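Local coordinates for protein catalase-3 (Neurospora crassa, PDB 4AJ9) that breaks hydrogen peroxide down to water and oxygen with a heme cofactor, and so probably protects the cell from peroxide damage, at residues S181-F191 and N479-I487; E243-F254 and A579-A587. All coordinates share one frame; numbering follows the deposited sequence.

How the contacts relate
Both contacts tie the catalase portion of the chain to a later family region, but to different ones. Contact 1 sets residues 181-191 against helix 474-487 of the catalase-related region; contact 2 sets helix 241-250 against a loop of the C-terminal domain found in long catalases. Their centres lie 32 Å apart and their nearest atoms about 14 Å, so they do not touch. Along the sequence they interleave, 181-191 and 243-254 coming first and 479-487 and 579-587 following in the same order. Neither lies at the heme or at the predicted active-site residues His-65 and Asn-138. Contact 1 is mostly buried and apolar, contact 2 partly buried and more polar.

Contact 1. Residues S181-F191 and N479-I487; sequences SSQPSALHTLF and NVLEQLNKI
Ser-181 OG is held by two bonds: one to the carbonyl oxygen of Trp-177, one helical turn back, and one received from water 1 at 2.8 Å from OG. The same water accepts from Asn-479 ND2 at 3.0 Å, bridging the two segments, which share no direct hydrogen bond. Asn-479 OD1 is taken by Gln-475. Beside the bridge, Gln-483 sets CG anti to its carbonyl carbon (chi1 -64°), 3.6 Å from Ser-181 O. A bend at chi2 carries the amide on, so that OE1, bonded to Tyr-442 OH, rests on CB and CG of Pro-184, while Leu-187 crosses the glutamine at about a right angle. Helix 474-487 of the catalase-related region thus packs across the end of helix 174-182, the following turn and the start of helix 187-193. The axes of the short segments 187-191 and 479-487 cross at 87°, and long side chains span their closest approach of 11.9 Å. Phe-191 and Ile-487 reach for each other from opposite directions, with CE1 of the ring 3.6 Å from Ile-487 CD1. Leu-484 CD2 comes to the edge of that ring, 3.7 Å from Phe-191 CE1. The isoleucine methyl CD1 also touches Leu-187 CB at 3.9 Å.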
ATOM      1  N   SER C 181      -5.257 -33.304  16.250  1.00  7.70           N
ATOM      2  CA  SER C 181      -4.783 -34.522  16.884  1.00 10.40           C
ATOM      3  C   SER C 181      -3.291 -34.453  17.208  1.00 10.45           C
ATOM      4  O   SER C 181      -2.814 -35.143  18.106  1.00 10.40           O
ATOM      5  CB  SER C 181      -5.130 -35.749  16.032  1.00  9.12           C
ATOM      6  OG  SER C 181      -4.514 -35.703  14.753  1.00  8.68           O
ATOM      7  N   SER C 182      -2.565 -33.613  16.477  1.00  7.20           N
ATOM      8  CA  SER C 182      -1.139 -33.405  16.712  1.00 10.27           C
ATOM      9  C   SER C 182      -0.895 -32.406  17.840  1.00 10.15           C
ATOM     10  O   SER C 182       0.186 -32.374  18.421  1.00  7.88           O
ATOM     11  CB  SER C 182      -0.464 -32.887  15.445  1.00  6.24           C
ATOM     12  OG  SER C 182      -0.389 -33.891  14.447  1.00 10.59           O
ATOM     13  N   GLN C 183      -1.913 -31.599  18.133  1.00  7.49           N
ATOM     14  CA  GLN C 183      -1.831 -30.497  19.097  1.00  6.53           C
ATOM     15  C   GLN C 183      -3.038 -30.561  20.031  1.00  7.67           C
ATOM     16  O   GLN C 183      -3.998 -29.803  19.868  1.00  8.29           O
ATOM     17  CB  GLN C 183      -1.839 -29.158  18.337  1.00  9.41           C
ATOM     18  CG  GLN C 183      -1.570 -27.919  19.193  1.00  9.86           C
ATOM     19  CD  GLN C 183      -0.144 -27.889  19.682  1.00 12.19           C
ATOM     20  OE1 GLN C 183       0.729 -27.283  19.053  1.00 14.35           O
ATOM     21  NE2 GLN C 183       0.113 -28.578  20.794  1.00  4.88           N
ATOM     22  N   PRO C 184      -3.000 -31.472  21.025  1.00  5.31           N
ATOM     23  CA  PRO C 184      -4.232 -31.853  21.733  1.00  7.40           C
ATOM     24  C   PRO C 184      -4.903 -30.743  22.538  1.00  4.24           C
ATOM     25  O   PRO C 184      -6.053 -30.919  22.920  1.00  8.29           O
ATOM     26  CB  PRO C 184      -3.773 -32.994  22.656  1.00 12.43           C
ATOM     27  CG  PRO C 184      -2.561 -33.556  21.985  1.00  9.74           C
ATOM     28  CD  PRO C 184      -1.875 -32.367  21.349  1.00  8.46           C
ATOM     29  N   SER C 185      -4.222 -29.625  22.786  1.00  6.30           N
ATOM     30  CA  SER C 185      -4.873 -28.540  23.503  1.00  5.87           C
ATOM     31  C   SER C 185      -6.129 -28.136  22.727  1.00  5.92           C
ATOM     32  O   SER C 185      -7.098 -27.656  23.306  1.00  5.52           O
ATOM     33  CB  SER C 185      -3.931 -27.342  23.656  1.00 10.34           C
ATOM     34  OG  SER C 185      -3.574 -26.828  22.386  1.00  7.42           O
ATOM     35  N   ALA C 186      -6.105 -28.364  21.412  1.00  7.07           N
ATOM     36  CA  ALA C 186      -7.186 -27.938  20.519  1.00  5.49           C
ATOM     37  C   ALA C 186      -8.478 -28.712  20.754  1.00  7.79           C
ATOM     38  O   ALA C 186      -9.543 -28.311  20.285  1.00  6.91           O
ATOM     39  CB  ALA C 186      -6.748 -28.078  19.044  1.00  4.92           C
ATOM     40  N   LEU C 187      -8.402 -29.810  21.498  1.00  8.58           N
ATOM     41  CA  LEU C 187      -9.566 -30.693  21.601  1.00  7.44           C
ATOM     42  C   LEU C 187     -10.750 -30.039  22.304  1.00  6.33           C
ATOM     43  O   LEU C 187     -11.916 -30.375  22.039  1.00  6.68           O
ATOM     44  CB  LEU C 187      -9.196 -32.012  22.281  1.00  7.95           C
ATOM     45  CG  LEU C 187      -8.238 -32.866  21.451  1.00  9.60           C
ATOM     46  CD1 LEU C 187      -7.641 -33.970  22.306  1.00 10.78           C
ATOM     47  CD2 LEU C 187      -8.932 -33.439  20.207  1.00  5.91           C
ATOM     48  N   HIS C 188     -10.475 -29.094  23.191  1.00  5.94           N
ATOM     49  CA  HIS C 188     -11.568 -28.517  23.966  1.00  6.27           C
ATOM     50  C   HIS C 188     -12.419 -27.635  23.070  1.00 11.58           C
ATOM     51  O   HIS C 188     -13.627 -27.853  22.933  1.00  8.10           O
ATOM     52  CB  HIS C 188     -11.066 -27.764  25.208  1.00  5.65           C
ATOM     53  CG  HIS C 188     -12.151 -27.435  26.195  1.00  6.59           C
ATOM     54  ND1 HIS C 188     -11.922 -26.702  27.342  1.00  7.99           N
ATOM     55  CD2 HIS C 188     -13.473 -27.735  26.200  1.00  6.61           C
ATOM     56  CE1 HIS C 188     -13.057 -26.562  28.006  1.00  6.17           C
ATOM     57  NE2 HIS C 188     -14.015 -27.176  27.333  1.00  8.26           N
ATOM     58  N   THR C 189     -11.795 -26.649  22.438  1.00  7.96           N
ATOM     59  CA  THR C 189     -12.531 -25.786  21.533  1.00  6.77           C
ATOM     60  C   THR C 189     -13.171 -26.615  20.424  1.00  5.41           C
ATOM     61  O   THR C 189     -14.277 -26.319  19.983  1.00  5.04           O
ATOM     62  CB  THR C 189     -11.634 -24.670  20.944  1.00  9.26           C
ATOM     63  OG1 THR C 189     -11.095 -23.890  22.013  1.00  6.39           O
ATOM     64  CG2 THR C 189     -12.441 -23.745  20.027  1.00  4.60           C
ATOM     65  N   LEU C 190     -12.493 -27.678  19.993  1.00  6.26           N
ATOM     66  CA  LEU C 190     -13.053 -28.543  18.966  1.00  5.53           C
ATOM     67  C   LEU C 190     -14.430 -29.092  19.385  1.00  7.04           C
ATOM     68  O   LEU C 190     -15.395 -29.012  18.626  1.00  7.34           O
ATOM     69  CB  LEU C 190     -12.079 -29.675  18.625  1.00  5.65           C
ATOM     70  CG  LEU C 190     -12.524 -30.678  17.554  1.00  4.97           C
ATOM     71  CD1 LEU C 190     -12.769 -30.007  16.187  1.00  3.65           C
ATOM     72  CD2 LEU C 190     -11.498 -31.793  17.444  1.00  4.54           C
ATOM     73  N   PHE C 191     -14.523 -29.636  20.595  1.00  9.93           N
ATOM     74  CA  PHE C 191     -15.791 -30.174  21.100  1.00  7.19           C
ATOM     75  C   PHE C 191     -16.900 -29.117  21.102  1.00 10.48           C
ATOM     76  O   PHE C 191     -18.047 -29.397  20.746  1.00  5.93           O
ATOM     77  CB  PHE C 191     -15.604 -30.780  22.504  1.00  6.75           C
ATOM     78  CG  PHE C 191     -15.269 -32.248  22.491  1.00  7.29           C
ATOM     79  CD1 PHE C 191     -14.186 -32.721  21.766  1.00  6.22           C
ATOM     80  CD2 PHE C 191     -16.058 -33.159  23.175  1.00 10.97           C
ATOM     81  CE1 PHE C 191     -13.893 -34.070  21.738  1.00 12.96           C
ATOM     82  CE2 PHE C 191     -15.769 -34.510  23.149  1.00  9.10           C
ATOM     83  CZ  PHE C 191     -14.688 -34.966  22.427  1.00  9.82           C
ATOM     84  N   ASN C 479      -5.077 -41.318  14.638  1.00 13.02           N
ATOM     85  CA  ASN C 479      -4.552 -40.338  15.587  1.00  9.21           C
ATOM     86  C   ASN C 479      -5.688 -39.587  16.259  1.00 10.77           C
ATOM     87  O   ASN C 479      -5.653 -39.329  17.458  1.00 10.67           O
ATOM     88  CB  ASN C 479      -3.601 -39.366  14.878  1.00  9.59           C
ATOM     89  CG  ASN C 479      -2.342 -40.042  14.404  1.00 14.28           C
ATOM     90  OD1 ASN C 479      -2.009 -41.122  14.872  1.00 14.89           O
ATOM     91  ND2 ASN C 479      -1.628 -39.409  13.478  1.00 14.37           N
ATOM     92  N   VAL C 480      -6.701 -39.234  15.474  1.00 11.25           N
ATOM     93  CA  VAL C 480      -7.891 -38.589  16.015  1.00 11.35           C
ATOM     94  C   VAL C 480      -8.604 -39.487  17.037  1.00  9.77           C
ATOM     95  O   VAL C 480      -8.940 -39.036  18.126  1.00  8.32           O
ATOM     96  CB  VAL C 480      -8.854 -38.161  14.885  1.00 12.03           C
ATOM     97  CG1 VAL C 480     -10.186 -37.707  15.451  1.00  9.18           C
ATOM     98  CG2 VAL C 480      -8.217 -37.051  14.055  1.00  7.95           C
ATOM     99  N   LEU C 481      -8.811 -40.761  16.697  1.00 14.43           N
ATOM    100  CA  LEU C 481      -9.444 -41.702  17.634  1.00 12.95           C
ATOM    101  C   LEU C 481      -8.642 -41.837  18.922  1.00  8.67           C
ATOM    102  O   LEU C 481      -9.202 -41.860  20.011  1.00  7.87           O
ATOM    103  CB  LEU C 481      -9.619 -43.086  17.005  1.00 15.30           C
ATOM    104  CG  LEU C 481     -10.790 -43.219  16.032  1.00 24.30           C
ATOM    105  CD1 LEU C 481     -10.843 -44.629  15.476  1.00 33.07           C
ATOM    106  CD2 LEU C 481     -12.100 -42.864  16.726  1.00 20.72           C
ATOM    107  N   GLU C 482      -7.324 -41.942  18.789  1.00  8.18           N
ATOM    108  CA  GLU C 482      -6.471 -42.091  19.959  1.00  8.94           C
ATOM    109  C   GLU C 482      -6.636 -40.902  20.906  1.00  9.30           C
ATOM    110  O   GLU C 482      -6.651 -41.061  22.128  1.00  9.94           O
ATOM    111  CB  GLU C 482      -5.012 -42.250  19.542  1.00 16.00           C
ATOM    112  CG  GLU C 482      -4.052 -42.213  20.701  1.00 27.78           C
ATOM    113  CD  GLU C 482      -2.633 -42.532  20.286  1.00 43.78           C
ATOM    114  OE1 GLU C 482      -2.091 -41.814  19.417  1.00 42.68           O
ATOM    115  OE2 GLU C 482      -2.058 -43.501  20.830  1.00 58.23           O
ATOM    116  N   GLN C 483      -6.770 -39.708  20.338  1.00  8.29           N
ATOM    117  CA  GLN C 483      -7.018 -38.510  21.139  1.00  7.75           C
ATOM    118  C   GLN C 483      -8.426 -38.453  21.714  1.00  8.57           C
ATOM    119  O   GLN C 483      -8.606 -38.110  22.881  1.00  9.29           O
ATOM    120  CB  GLN C 483      -6.708 -37.246  20.334  1.00  9.65           C
ATOM    121  CG  GLN C 483      -5.245 -37.140  19.955  1.00  3.70           C
ATOM    122  CD  GLN C 483      -4.337 -37.077  21.168  1.00 11.58           C
ATOM    123  OE1 GLN C 483      -4.609 -36.337  22.113  1.00 10.25           O
ATOM    124  NE2 GLN C 483      -3.254 -37.849  21.147  1.00 12.20           N
ATOM    125  N   LEU C 484      -9.435 -38.766  20.908  1.00  6.91           N
ATOM    126  CA  LEU C 484     -10.797 -38.731  21.436  1.00  6.88           C
ATOM    127  C   LEU C 484     -10.911 -39.693  22.608  1.00 10.39           C
ATOM    128  O   LEU C 484     -11.585 -39.405  23.589  1.00  9.86           O
ATOM    129  CB  LEU C 484     -11.814 -39.117  20.366  1.00 10.73           C
ATOM    130  CG  LEU C 484     -11.957 -38.125  19.211  1.00 11.31           C
ATOM    131  CD1 LEU C 484     -12.925 -38.689  18.176  1.00 10.67           C
ATOM    132  CD2 LEU C 484     -12.425 -36.761  19.723  1.00  5.42           C
ATOM    133  N   ASN C 485     -10.248 -40.841  22.479  1.00  7.73           N
ATOM    134  CA  ASN C 485     -10.292 -41.877  23.496  1.00  9.07           C
ATOM    135  C   ASN C 485      -9.742 -41.432  24.847  1.00 10.70           C
ATOM    136  O   ASN C 485     -10.075 -42.020  25.880  1.00 13.70           O
ATOM    137  CB  ASN C 485      -9.521 -43.118  23.036  1.00 14.93           C
ATOM    138  CG  ASN C 485      -9.735 -44.309  23.967  1.00 12.90           C
ATOM    139  OD1 ASN C 485     -10.853 -44.569  24.395  1.00 12.02           O
ATOM    140  ND2 ASN C 485      -8.661 -45.014  24.296  1.00 14.18           N
ATOM    141  N   LYS C 486      -8.878 -40.419  24.840  1.00 10.10           N
ATOM    142  CA  LYS C 486      -8.297 -39.905  26.074  1.00 11.33           C
ATOM    143  C   LYS C 486      -9.303 -39.028  26.796  1.00 12.35           C
ATOM    144  O   LYS C 486      -9.179 -38.753  27.993  1.00 13.82           O
ATOM    145  CB  LYS C 486      -7.016 -39.115  25.790  1.00 13.84           C
ATOM    146  CG  LYS C 486      -5.821 -39.976  25.465  1.00  6.71           C
ATOM    147  CD  LYS C 486      -4.618 -39.103  25.187  1.00 16.10           C
ATOM    148  CE  LYS C 486      -3.465 -39.900  24.585  1.00 30.46           C
ATOM    149  NZ  LYS C 486      -2.849 -40.849  25.553  1.00 28.15           N
ATOM    150  N   ILE C 487     -10.309 -38.592  26.056  1.00  8.95           N
ATOM    151  CA  ILE C 487     -11.367 -37.772  26.609  1.00 11.53           C
ATOM    152  C   ILE C 487     -12.515 -38.642  27.114  1.00 15.12           C
ATOM    153  O   ILE C 487     -13.007 -38.453  28.225  1.00 12.16           O
ATOM    154  CB  ILE C 487     -11.912 -36.793  25.551  1.00 12.70           C
ATOM    155  CG1 ILE C 487     -10.860 -35.733  25.212  1.00 11.52           C
ATOM    156  CG2 ILE C 487     -13.172 -36.128  26.042  1.00  7.58           C
ATOM    157  CD1 ILE C 487     -11.265 -34.833  24.048  1.00  9.32           C
TER
HETATM  158  O   HOH W   1      -2.404 -36.487  13.091  1.00  9.95           O

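Contact 2. Residues E243-F254 and A579-A587; sequences EAQVLAGKNADF and AADATAFDA
Thr-583 turns OG1 between its backbone N and carbonyl carbon (chi1 54°), which puts CG2 against helix 241-250, while Lys-250 bends at chi2 (-82°) to run its chain across the carboxylate of Asp-581. The methyl CG2 of Thr-583 sits 3.6 Å from the backbone oxygen of Glu-243, with Val-246 CG1 beside it. Leu-247 slides past the threonine in the opposite direction, its CD1 3.6 Å from Thr-583 OG1, and lays CD2 over the centre of the Phe-254 ring. Asp-581 OD2 accepts twice from Thr-583, from OG1 at 2.6 Å and from the backbone N at 3.0 Å, on its anti side and tilted out of the carboxylate plane from opposite faces; the second bond closes an Asx turn at the start of the 3-10 segment 582-584. Lys-250 CE approaches Asp-581 OD1 to 3.3 Å, but the salt bridge from NZ to OD1 is long, 3.9 Å, and water 3 links the two groups as well as Ala-580 O. Swapping Asp-581 for an alanine would probably leave Thr-583 OG1 and N without their shared acceptor, undo the Asx turn and cost Lys-250 a distant charged partner. Water 2 donates to both Glu-243 OE2 and Thr-583 O, while Lys-625 and Lys-669 pair with that glutamate. The helix of the catalase region thus meets the loop between strands 575-576 and 587-590 of the C-terminal domain. Since the ammonium of Lys-250 is shared between water 3 and Gln-245 of the third subunit, its direct pull on the carboxylate is probably modest, while Thr-583 holds OD2.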
ATOM      1  N   GLU C 243     -29.508 -29.234   8.408  1.00  8.28           N
ATOM      2  CA  GLU C 243     -30.231 -27.994   8.142  1.00  7.72           C
ATOM      3  C   GLU C 243     -29.263 -26.888   7.738  1.00  6.56           C
ATOM      4  O   GLU C 243     -29.454 -26.204   6.728  1.00  7.81           O
ATOM      5  CB  GLU C 243     -30.949 -27.565   9.419  1.00  7.58           C
ATOM      6  CG  GLU C 243     -31.713 -26.251   9.363  1.00  7.99           C
ATOM      7  CD  GLU C 243     -32.367 -25.935  10.699  1.00  7.35           C
ATOM      8  OE1 GLU C 243     -31.906 -26.487  11.729  1.00  7.73           O
ATOM      9  OE2 GLU C 243     -33.349 -25.160  10.723  1.00  9.29           O
ATOM     10  N   ALA C 244     -28.234 -26.703   8.561  1.00  5.49           N
ATOM     11  CA  ALA C 244     -27.219 -25.672   8.331  1.00  6.49           C
ATOM     12  C   ALA C 244     -26.591 -25.779   6.944  1.00  5.24           C
ATOM     13  O   ALA C 244     -26.255 -24.765   6.331  1.00  6.78           O
ATOM     14  CB  ALA C 244     -26.136 -25.738   9.408  1.00  9.14           C
ATOM     15  N   GLN C 245     -26.455 -27.004   6.445  1.00 10.10           N
ATOM     16  CA  GLN C 245     -25.857 -27.226   5.129  1.00 10.23           C
ATOM     17  C   GLN C 245     -26.736 -26.720   3.992  1.00  5.86           C
ATOM     18  O   GLN C 245     -26.252 -26.067   3.077  1.00  5.99           O
ATOM     19  CB  GLN C 245     -25.562 -28.700   4.913  1.00 13.42           C
ATOM     20  CG  GLN C 245     -24.406 -29.230   5.718  1.00  9.20           C
ATOM     21  CD  GLN C 245     -23.918 -30.533   5.153  1.00  8.93           C
ATOM     22  OE1 GLN C 245     -24.651 -31.514   5.127  1.00 14.25           O
ATOM     23  NE2 GLN C 245     -22.688 -30.540   4.652  1.00 16.91           N
ATOM     24  N   VAL C 246     -28.021 -27.043   4.038  1.00  6.31           N
ATOM     25  CA  VAL C 246     -28.945 -26.563   3.018  1.00  8.16           C
ATOM     26  C   VAL C 246     -29.054 -25.046   3.101  1.00  6.62           C
ATOM     27  O   VAL C 246     -29.096 -24.349   2.084  1.00 10.65           O
ATOM     28  CB  VAL C 246     -30.332 -27.213   3.174  1.00  6.16           C
ATOM     29  CG1 VAL C 246     -31.342 -26.535   2.267  1.00  4.89           C
ATOM     30  CG2 VAL C 246     -30.239 -28.721   2.888  1.00  5.67           C
ATOM     31  N   LEU C 247     -29.072 -24.535   4.323  1.00  5.89           N
ATOM     32  CA  LEU C 247     -29.197 -23.097   4.556  1.00  7.95           C
ATOM     33  C   LEU C 247     -28.019 -22.314   3.982  1.00  5.77           C
ATOM     34  O   LEU C 247     -28.198 -21.198   3.494  1.00  9.93           O
ATOM     35  CB  LEU C 247     -29.345 -22.816   6.053  1.00  6.04           C
ATOM     36  CG  LEU C 247     -29.625 -21.393   6.549  1.00  3.74           C
ATOM     37  CD1 LEU C 247     -30.625 -20.658   5.653  1.00  7.71           C
ATOM     38  CD2 LEU C 247     -30.113 -21.452   7.993  1.00  6.74           C
ATOM     39  N   ALA C 248     -26.822 -22.899   4.040  1.00  6.36           N
ATOM     40  CA  ALA C 248     -25.627 -22.275   3.464  1.00  3.24           C
ATOM     41  C   ALA C 248     -25.857 -21.967   1.984  1.00  8.29           C
ATOM     42  O   ALA C 248     -25.397 -20.942   1.475  1.00  9.94           O
ATOM     43  CB  ALA C 248     -24.414 -23.191   3.624  1.00  4.13           C
ATOM     44  N   GLY C 249     -26.561 -22.868   1.301  1.00  6.22           N
ATOM     45  CA  GLY C 249     -26.861 -22.705  -0.111  1.00  5.54           C
ATOM     46  C   GLY C 249     -28.079 -21.842  -0.359  1.00  6.41           C
ATOM     47  O   GLY C 249     -28.064 -20.963  -1.215  1.00 12.27           O
ATOM     48  N   LYS C 250     -29.140 -22.074   0.410  1.00  5.90           N
ATOM     49  CA  LYS C 250     -30.388 -21.329   0.235  1.00  5.30           C
ATOM     50  C   LYS C 250     -30.307 -19.860   0.695  1.00  5.49           C
ATOM     51  O   LYS C 250     -30.975 -18.992   0.128  1.00  6.47           O
ATOM     52  CB  LYS C 250     -31.536 -22.052   0.961  1.00  4.58           C
ATOM     53  CG  LYS C 250     -31.854 -23.430   0.382  1.00  6.12           C
ATOM     54  CD  LYS C 250     -32.754 -23.307  -0.861  1.00  6.57           C
ATOM     55  CE  LYS C 250     -33.017 -24.663  -1.517  1.00  6.19           C
ATOM     56  NZ  LYS C 250     -33.937 -24.568  -2.709  1.00  3.95           N
ATOM     57  N   ASN C 251     -29.505 -19.578   1.721  1.00  5.80           N
ATOM     58  CA  ASN C 251     -29.313 -18.193   2.168  1.00  3.62           C
ATOM     59  C   ASN C 251     -28.002 -17.982   2.933  1.00  7.72           C
ATOM     60  O   ASN C 251     -27.956 -18.056   4.159  1.00  7.27           O
ATOM     61  CB  ASN C 251     -30.500 -17.694   3.001  1.00  7.14           C
ATOM     62  CG  ASN C 251     -30.398 -16.206   3.326  1.00  5.57           C
ATOM     63  OD1 ASN C 251     -29.474 -15.526   2.871  1.00  7.16           O
ATOM     64  ND2 ASN C 251     -31.350 -15.692   4.108  1.00  7.27           N
ATOM     65  N   ALA C 252     -26.935 -17.713   2.196  1.00  3.26           N
ATOM     66  CA  ALA C 252     -25.630 -17.530   2.793  1.00  6.62           C
ATOM     67  C   ALA C 252     -25.643 -16.364   3.788  1.00  2.55           C
ATOM     68  O   ALA C 252     -24.767 -16.263   4.645  1.00  5.10           O
ATOM     69  CB  ALA C 252     -24.592 -17.296   1.701  1.00  4.10           C
ATOM     70  N   ASP C 253     -26.652 -15.510   3.680  1.00  2.25           N
ATOM     71  CA  ASP C 253     -26.735 -14.296   4.486  1.00  4.49           C
ATOM     72  C   ASP C 253     -27.679 -14.435   5.672  1.00  5.78           C
ATOM     73  O   ASP C 253     -28.122 -13.443   6.249  1.00  3.20           O
ATOM     74  CB  ASP C 253     -27.191 -13.147   3.599  1.00  6.22           C
ATOM     75  CG  ASP C 253     -26.227 -12.900   2.456  1.00  5.57           C
ATOM     76  OD1 ASP C 253     -25.049 -12.636   2.754  1.00  6.70           O
ATOM     77  OD2 ASP C 253     -26.632 -13.000   1.276  1.00  6.52           O
ATOM     78  N   PHE C 254     -27.975 -15.672   6.038  1.00  6.04           N
ATOM     79  CA  PHE C 254     -29.023 -15.935   7.021  1.00  4.99           C
ATOM     80  C   PHE C 254     -28.806 -15.140   8.308  1.00  4.30           C
ATOM     81  O   PHE C 254     -29.731 -14.502   8.820  1.00  4.41           O
ATOM     82  CB  PHE C 254     -29.079 -17.437   7.312  1.00  5.36           C
ATOM     83  CG  PHE C 254     -30.142 -17.842   8.322  1.00 11.83           C
ATOM     84  CD1 PHE C 254     -31.492 -17.831   7.979  1.00 11.28           C
ATOM     85  CD2 PHE C 254     -29.781 -18.297   9.586  1.00  6.69           C
ATOM     86  CE1 PHE C 254     -32.465 -18.224   8.891  1.00 11.04           C
ATOM     87  CE2 PHE C 254     -30.747 -18.697  10.500  1.00 12.75           C
ATOM     88  CZ  PHE C 254     -32.098 -18.657  10.147  1.00 10.50           C
ATOM     89  N   ALA C 579     -39.353 -19.753  -4.343  1.00 10.40           N
ATOM     90  CA  ALA C 579     -38.377 -18.998  -3.568  1.00 12.30           C
ATOM     91  C   ALA C 579     -38.243 -19.475  -2.121  1.00 10.39           C
ATOM     92  O   ALA C 579     -37.357 -19.016  -1.395  1.00 12.23           O
ATOM     93  CB  ALA C 579     -38.725 -17.517  -3.599  1.00  9.08           C
ATOM     94  N   ALA C 580     -39.115 -20.385  -1.698  1.00  7.09           N
ATOM     95  CA  ALA C 580     -39.183 -20.767  -0.283  1.00  8.18           C
ATOM     96  C   ALA C 580     -38.373 -22.008   0.073  1.00 11.89           C
ATOM     97  O   ALA C 580     -38.176 -22.913  -0.746  1.00  9.49           O
ATOM     98  CB  ALA C 580     -40.623 -20.954   0.155  1.00  7.53           C
ATOM     99  N   ASP C 581     -37.915 -22.044   1.316  1.00 12.50           N
ATOM    100  CA  ASP C 581     -37.236 -23.216   1.842  1.00  7.31           C
ATOM    101  C   ASP C 581     -37.475 -23.298   3.350  1.00  7.16           C
ATOM    102  O   ASP C 581     -37.636 -22.279   4.011  1.00  6.94           O
ATOM    103  CB  ASP C 581     -35.742 -23.159   1.527  1.00  6.14           C
ATOM    104  CG  ASP C 581     -35.038 -24.461   1.838  1.00  6.81           C
ATOM    105  OD1 ASP C 581     -35.051 -25.370   0.973  1.00  8.25           O
ATOM    106  OD2 ASP C 581     -34.482 -24.579   2.948  1.00  6.76           O
ATOM    107  N   ALA C 582     -37.496 -24.506   3.895  1.00  7.48           N
ATOM    108  CA  ALA C 582     -37.765 -24.671   5.320  1.00  9.29           C
ATOM    109  C   ALA C 582     -36.696 -24.007   6.190  1.00  8.71           C
ATOM    110  O   ALA C 582     -36.980 -23.609   7.320  1.00  9.17           O
ATOM    111  CB  ALA C 582     -37.883 -26.141   5.671  1.00  7.96           C
ATOM    112  N   THR C 583     -35.470 -23.910   5.668  1.00  8.07           N
ATOM    113  CA  THR C 583     -34.349 -23.343   6.419  1.00  5.55           C
ATOM    114  C   THR C 583     -34.610 -21.901   6.854  1.00  8.13           C
ATOM    115  O   THR C 583     -33.947 -21.396   7.763  1.00  7.83           O
ATOM    116  CB  THR C 583     -33.019 -23.369   5.615  1.00  4.77           C
ATOM    117  OG1 THR C 583     -33.207 -22.733   4.341  1.00  4.68           O
ATOM    118  CG2 THR C 583     -32.512 -24.793   5.421  1.00  8.33           C
ATOM    119  N   ALA C 584     -35.564 -21.239   6.202  1.00  5.47           N
ATOM    120  CA  ALA C 584     -35.846 -19.828   6.476  1.00  6.96           C
ATOM    121  C   ALA C 584     -36.715 -19.614   7.708  1.00  9.51           C
ATOM    122  O   ALA C 584     -36.856 -18.487   8.193  1.00 11.35           O
ATOM    123  CB  ALA C 584     -36.502 -19.175   5.279  1.00  9.91           C
ATOM    124  N   PHE C 585     -37.303 -20.692   8.208  1.00  6.85           N
ATOM    125  CA  PHE C 585     -38.329 -20.577   9.230  1.00  9.13           C
ATOM    126  C   PHE C 585     -38.011 -21.384  10.474  1.00  8.04           C
ATOM    127  O   PHE C 585     -37.276 -22.363  10.428  1.00  9.92           O
ATOM    128  CB  PHE C 585     -39.689 -21.016   8.668  1.00 12.92           C
ATOM    129  CG  PHE C 585     -40.004 -20.405   7.337  1.00  8.67           C
ATOM    130  CD1 PHE C 585     -40.213 -19.046   7.228  1.00  4.25           C
ATOM    131  CD2 PHE C 585     -40.060 -21.185   6.199  1.00  9.96           C
ATOM    132  CE1 PHE C 585     -40.494 -18.472   6.006  1.00  9.43           C
ATOM    133  CE2 PHE C 585     -40.346 -20.617   4.975  1.00 13.59           C
ATOM    134  CZ  PHE C 585     -40.546 -19.260   4.879  1.00  7.51           C
ATOM    135  N   ASP C 586     -38.588 -20.958  11.589  1.00 10.47           N
ATOM    136  CA  ASP C 586     -38.422 -21.662  12.843  1.00  8.71           C
ATOM    137  C   ASP C 586     -39.609 -22.595  13.080  1.00  6.33           C
ATOM    138  O   ASP C 586     -39.531 -23.518  13.894  1.00 11.01           O
ATOM    139  CB  ASP C 586     -38.254 -20.659  13.982  1.00  8.96           C
ATOM    140  CG  ASP C 586     -37.061 -19.753  13.776  1.00 12.93           C
ATOM    141  OD1 ASP C 586     -35.936 -20.286  13.791  1.00 13.34           O
ATOM    142  OD2 ASP C 586     -37.242 -18.516  13.612  1.00  9.30           O
ATOM    143  N   ALA C 587     -40.694 -22.359  12.350  1.00  8.45           N
ATOM    144  CA  ALA C 587     -41.874 -23.227  12.400  1.00  6.77           C
ATOM    145  C   ALA C 587     -42.565 -23.249  11.033  1.00 10.75           C
ATOM    146  O   ALA C 587     -42.503 -22.275  10.289  1.00 11.80           O
ATOM    147  CB  ALA C 587     -42.840 -22.750  13.496  1.00 10.65           C
TER
HETATM  148  O   HOH W   2     -33.569 -22.421  10.338  1.00  9.05           O
HETATM  149  O   HOH W   3     -36.146 -24.764  -1.244  1.00 10.92           O